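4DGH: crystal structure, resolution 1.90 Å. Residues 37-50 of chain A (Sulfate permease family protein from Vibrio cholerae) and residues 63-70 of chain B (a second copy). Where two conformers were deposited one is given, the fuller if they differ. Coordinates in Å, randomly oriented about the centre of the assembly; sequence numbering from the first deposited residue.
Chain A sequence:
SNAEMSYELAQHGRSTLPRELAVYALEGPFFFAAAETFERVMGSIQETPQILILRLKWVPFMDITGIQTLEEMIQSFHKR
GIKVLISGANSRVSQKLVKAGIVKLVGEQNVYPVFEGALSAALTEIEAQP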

# COMPACT_ATOMS: atom_id res chain seq x y z
N THR A 37 -0.65 -4.43 -10.24
CA THR A 37 -2.07 -4.09 -10.22
C THR A 37 -2.50 -3.37 -11.50
O THR A 37 -3.52 -3.73 -12.13
CB THR A 37 -2.35 -3.26 -8.96
OG1 THR A 37 -1.93 -4.05 -7.83
CG2 THR A 37 -3.86 -2.95 -8.86
N PHE A 38 -1.70 -2.42 -11.93
CA PHE A 38 -2.10 -1.61 -13.04
C PHE A 38 -2.11 -2.44 -14.33
O PHE A 38 -2.98 -2.31 -15.18
CB PHE A 38 -1.22 -0.41 -13.22
CG PHE A 38 -1.86 0.61 -14.07
CD1 PHE A 38 -3.11 1.09 -13.74
CD2 PHE A 38 -1.30 1.00 -15.26
CE1 PHE A 38 -3.77 2.02 -14.55
CE2 PHE A 38 -1.94 1.97 -16.05
CZ PHE A 38 -3.20 2.45 -15.71
N GLU A 39 -1.11 -3.31 -14.43
CA GLU A 39 -0.99 -4.23 -15.51
C GLU A 39 -2.23 -5.14 -15.52
O GLU A 39 -2.85 -5.37 -16.55
CB GLU A 39 0.31 -4.99 -15.21
CG GLU A 39 0.88 -5.77 -16.37
CD GLU A 39 2.27 -6.37 -16.07
OE1 GLU A 39 3.00 -5.83 -15.20
OE2 GLU A 39 2.62 -7.40 -16.72
N ARG A 40 -2.63 -5.63 -14.34
CA ARG A 40 -3.84 -6.44 -14.21
C ARG A 40 -5.09 -5.69 -14.62
O ARG A 40 -5.86 -6.19 -15.38
CB ARG A 40 -3.92 -7.08 -12.81
CG ARG A 40 -5.19 -7.91 -12.51
CD ARG A 40 -5.05 -8.78 -11.23
NE ARG A 40 -4.60 -8.04 -10.03
CZ ARG A 40 -3.36 -8.13 -9.51
NH1 ARG A 40 -2.45 -8.95 -10.08
NH2 ARG A 40 -3.02 -7.39 -8.44
N VAL A 41 -5.24 -4.45 -14.22
CA VAL A 41 -6.40 -3.65 -14.57
C VAL A 41 -6.47 -3.45 -16.09
O VAL A 41 -7.52 -3.60 -16.70
CB VAL A 41 -6.28 -2.25 -13.95
CG1 VAL A 41 -7.38 -1.34 -14.52
CG2 VAL A 41 -6.40 -2.29 -12.43
N MSE A 42 -5.34 -3.10 -16.67
CA MSE A 42 -5.34 -2.77 -18.10
C MSE A 42 -5.69 -4.02 -18.90
O MSE A 42 -6.27 -3.93 -19.99
CB MSE A 42 -3.94 -2.24 -18.48
CG MSE A 42 -4.00 -1.60 -19.85
SE MSE A 42 -4.96 0.14 -19.64
CE MSE A 42 -3.67 1.58 -19.26
N GLY A 43 -5.28 -5.16 -18.40
CA GLY A 43 -5.62 -6.46 -19.03
C GLY A 43 -7.08 -6.86 -18.88
O GLY A 43 -7.63 -7.58 -19.75
N SER A 44 -7.72 -6.42 -17.80
CA SER A 44 -9.09 -6.91 -17.49
C SER A 44 -10.21 -6.01 -17.97
O SER A 44 -11.33 -6.47 -18.27
CB SER A 44 -9.25 -7.31 -16.00
OG SER A 44 -9.46 -6.16 -15.19
N ILE A 45 -9.95 -4.73 -18.04
CA ILE A 45 -10.97 -3.81 -18.53
C ILE A 45 -11.27 -4.03 -20.01
O ILE A 45 -10.42 -4.49 -20.78
CB ILE A 45 -10.63 -2.33 -18.31
CG1 ILE A 45 -9.34 -2.00 -19.10
CG2 ILE A 45 -10.60 -2.05 -16.80
CD1 ILE A 45 -8.91 -0.53 -19.04
N GLN A 46 -12.48 -3.64 -20.36
CA GLN A 46 -13.06 -3.90 -21.65
C GLN A 46 -12.48 -2.93 -22.66
O GLN A 46 -12.04 -3.33 -23.74
CB GLN A 46 -14.60 -3.76 -21.59
CG GLN A 46 -15.30 -4.33 -22.85
CD GLN A 46 -14.82 -5.76 -23.22
OE1 GLN A 46 -14.66 -6.67 -22.36
NE2 GLN A 46 -14.56 -5.96 -24.51
N GLU A 47 -12.47 -1.65 -22.32
CA GLU A 47 -11.96 -0.63 -23.19
C GLU A 47 -10.67 -0.10 -22.65
O GLU A 47 -10.55 0.15 -21.41
CB GLU A 47 -12.87 0.54 -23.21
CG GLU A 47 -14.02 0.36 -24.13
CD GLU A 47 -14.89 1.55 -24.01
OE1 GLU A 47 -14.33 2.67 -24.19
OE2 GLU A 47 -16.09 1.36 -23.70
N THR A 48 -9.76 0.11 -23.58
CA THR A 48 -8.44 0.67 -23.27
C THR A 48 -8.23 2.06 -23.86
O THR A 48 -8.79 2.43 -24.89
CB THR A 48 -7.28 -0.31 -23.63
OG1 THR A 48 -7.37 -0.67 -25.03
CG2 THR A 48 -7.36 -1.61 -22.76
N PRO A 49 -7.37 2.88 -23.20
CA PRO A 49 -7.10 4.19 -23.75
C PRO A 49 -6.25 4.03 -25.04
O PRO A 49 -5.63 3.00 -25.21
CB PRO A 49 -6.25 4.88 -22.61
CG PRO A 49 -5.61 3.75 -21.86
CD PRO A 49 -6.49 2.50 -22.07
N GLN A 50 -6.26 5.04 -25.93
CA GLN A 50 -5.30 5.16 -27.05
C GLN A 50 -3.82 5.40 -26.57
O GLN A 50 -2.86 4.85 -27.12
CB GLN A 50 -5.81 6.25 -28.06
CG GLN A 50 -4.85 6.59 -29.23
CD GLN A 50 -5.21 7.84 -30.08
OE1 GLN A 50 -6.34 8.34 -30.06
NE2 GLN A 50 -4.23 8.37 -30.78
N ASP B 63 -9.41 8.44 -15.31
CA ASP B 63 -9.41 8.12 -16.72
C ASP B 63 -10.32 6.93 -16.93
O ASP B 63 -10.93 6.40 -15.96
CB ASP B 63 -7.92 7.91 -17.24
CG ASP B 63 -7.15 6.84 -16.49
OD1 ASP B 63 -7.77 5.82 -16.10
OD2 ASP B 63 -5.89 7.00 -16.25
N ILE B 64 -10.39 6.47 -18.20
CA ILE B 64 -11.18 5.31 -18.56
C ILE B 64 -10.86 4.10 -17.67
O ILE B 64 -11.75 3.26 -17.42
CB ILE B 64 -11.06 4.96 -20.08
CG1 ILE B 64 -12.35 4.26 -20.58
CG2 ILE B 64 -9.65 4.40 -20.44
CD1 ILE B 64 -12.43 4.19 -22.12
N THR B 65 -9.63 3.96 -17.23
CA THR B 65 -9.28 2.81 -16.44
C THR B 65 -9.90 2.91 -15.03
O THR B 65 -10.40 1.89 -14.48
CB THR B 65 -7.73 2.49 -16.35
OG1 THR B 65 -7.09 3.51 -15.62
CG2 THR B 65 -7.05 2.51 -17.73
N GLY B 66 -9.89 4.10 -14.42
CA GLY B 66 -10.46 4.19 -13.08
C GLY B 66 -11.99 4.20 -13.22
O GLY B 66 -12.69 3.74 -12.36
N ILE B 67 -12.53 4.75 -14.30
CA ILE B 67 -13.99 4.69 -14.50
C ILE B 67 -14.50 3.27 -14.58
O ILE B 67 -15.49 2.92 -13.93
CB ILE B 67 -14.40 5.45 -15.79
CG1 ILE B 67 -14.29 6.94 -15.42
CG2 ILE B 67 -15.84 5.04 -16.21
CD1 ILE B 67 -15.43 7.51 -14.52
N GLN B 68 -13.81 2.43 -15.33
CA GLN B 68 -14.27 1.06 -15.48
C GLN B 68 -14.06 0.27 -14.17
O GLN B 68 -14.85 -0.59 -13.83
CB GLN B 68 -13.57 0.37 -16.64
CG GLN B 68 -14.11 0.88 -17.97
CD GLN B 68 -13.24 0.46 -19.14
OE1 GLN B 68 -12.19 1.08 -19.40
NE2 GLN B 68 -13.66 -0.57 -19.89
N THR B 69 -13.01 0.60 -13.43
CA THR B 69 -12.81 0.01 -12.10
C THR B 69 -13.92 0.40 -11.14
O THR B 69 -14.44 -0.45 -10.40
CB THR B 69 -11.41 0.40 -11.60
OG1 THR B 69 -10.48 -0.09 -12.56
CG2 THR B 69 -11.05 -0.25 -10.27
N LEU B 70 -14.25 1.70 -11.10
CA LEU B 70 -15.30 2.18 -10.20
C LEU B 70 -16.64 1.56 -10.60
O LEU B 70 -17.45 1.20 -9.73
CB LEU B 70 -15.38 3.71 -10.22
CG LEU B 70 -16.47 4.39 -9.46
CD1 LEU B 70 -16.37 4.07 -7.96
CD2 LEU B 70 -16.41 5.90 -9.54

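The contact joins the last turns of one helix and the loop that follows it to the first turns of a helix in the second copy. Helix 37-44 of chain A and helix 64-70 of chain B cross at 78°, and their axes come no nearer than 10.3 Å. The chain leaves helical geometry at I45(A), where psi opens to 155°, and the loop that follows, mostly extended, runs past the start of the partner helix; by nearest CA atoms M42(A) pairs with T65(B), I45(A) with Q68(B) and P49(A) with I64(B). Together the two stretches bury 450 Å².

T65(B) is the hub, and its conformation is set within its own chain. D63(B) caps the helix: OD1 accepts from T65(B) N at 2.9 Å, a weak bond, and from G66(B) N at 3.2 Å. The p rotamer of T65(B) swings its hydroxyl to the same acceptor, and T65(B) OG1 donates to D63(B) OD1 across a very short 2.5 Å. With the hydroxyl committed to the cap, the methyl is left for apolar packing: T65(B) CG2 lies 3.7 Å from M42(A) SE and 3.8 Å from I45(A) CD1. M42(A) is a selenomethionine whose CA-to-CB bond points sideways; its t, p, p course brings the selenium to that methyl. F38(A) also starts sideways, and its t rotamer presents a ring edge, with CE1 3.8 Å from T65(B) OG1.

One turn on, T69(B) takes the m rotamer and T69(B) OG1 donates to T65(B) O at 2.8 Å, satisfying its hydroxyl within the helix. V41(A), in t, rests against it, V41(A) CG1 being 3.9 Å from T69(B) OG1.

I45(A) points toward the partner, and its p, t conformation extends CD1 to the T65(B) methyl and beside Q68(B). The latter, m then t, reaches the chain A backbone with its amide: NE2 of Q68(B) is 2.9 Å from E47(A) N, and OE1 of Q68(B) is 2.8 Å from E47(A) O. The amide is probably turned over in the model, so its bonding remains open.

I64(B), extended as t, t, spreads its two ends along the loop. Its CG2 packs 4.0 Å from P49(A) CD, an apolar pairing, while I64(B) CD1 approaches E47(A) OE1 to 3.2 Å. That carboxylate oxygen is hydrogen-bonded elsewhere in the structure, so the isoleucine meets an acceptor already satisfied. The rule to read here is economical: threonine hydroxyls are satisfied within their own chain, one by the N-cap and one by a helix carbonyl, so apolar atoms of the partner can lie against them, and the T65(B) methyl is left to pack on M42(A) and I45(A).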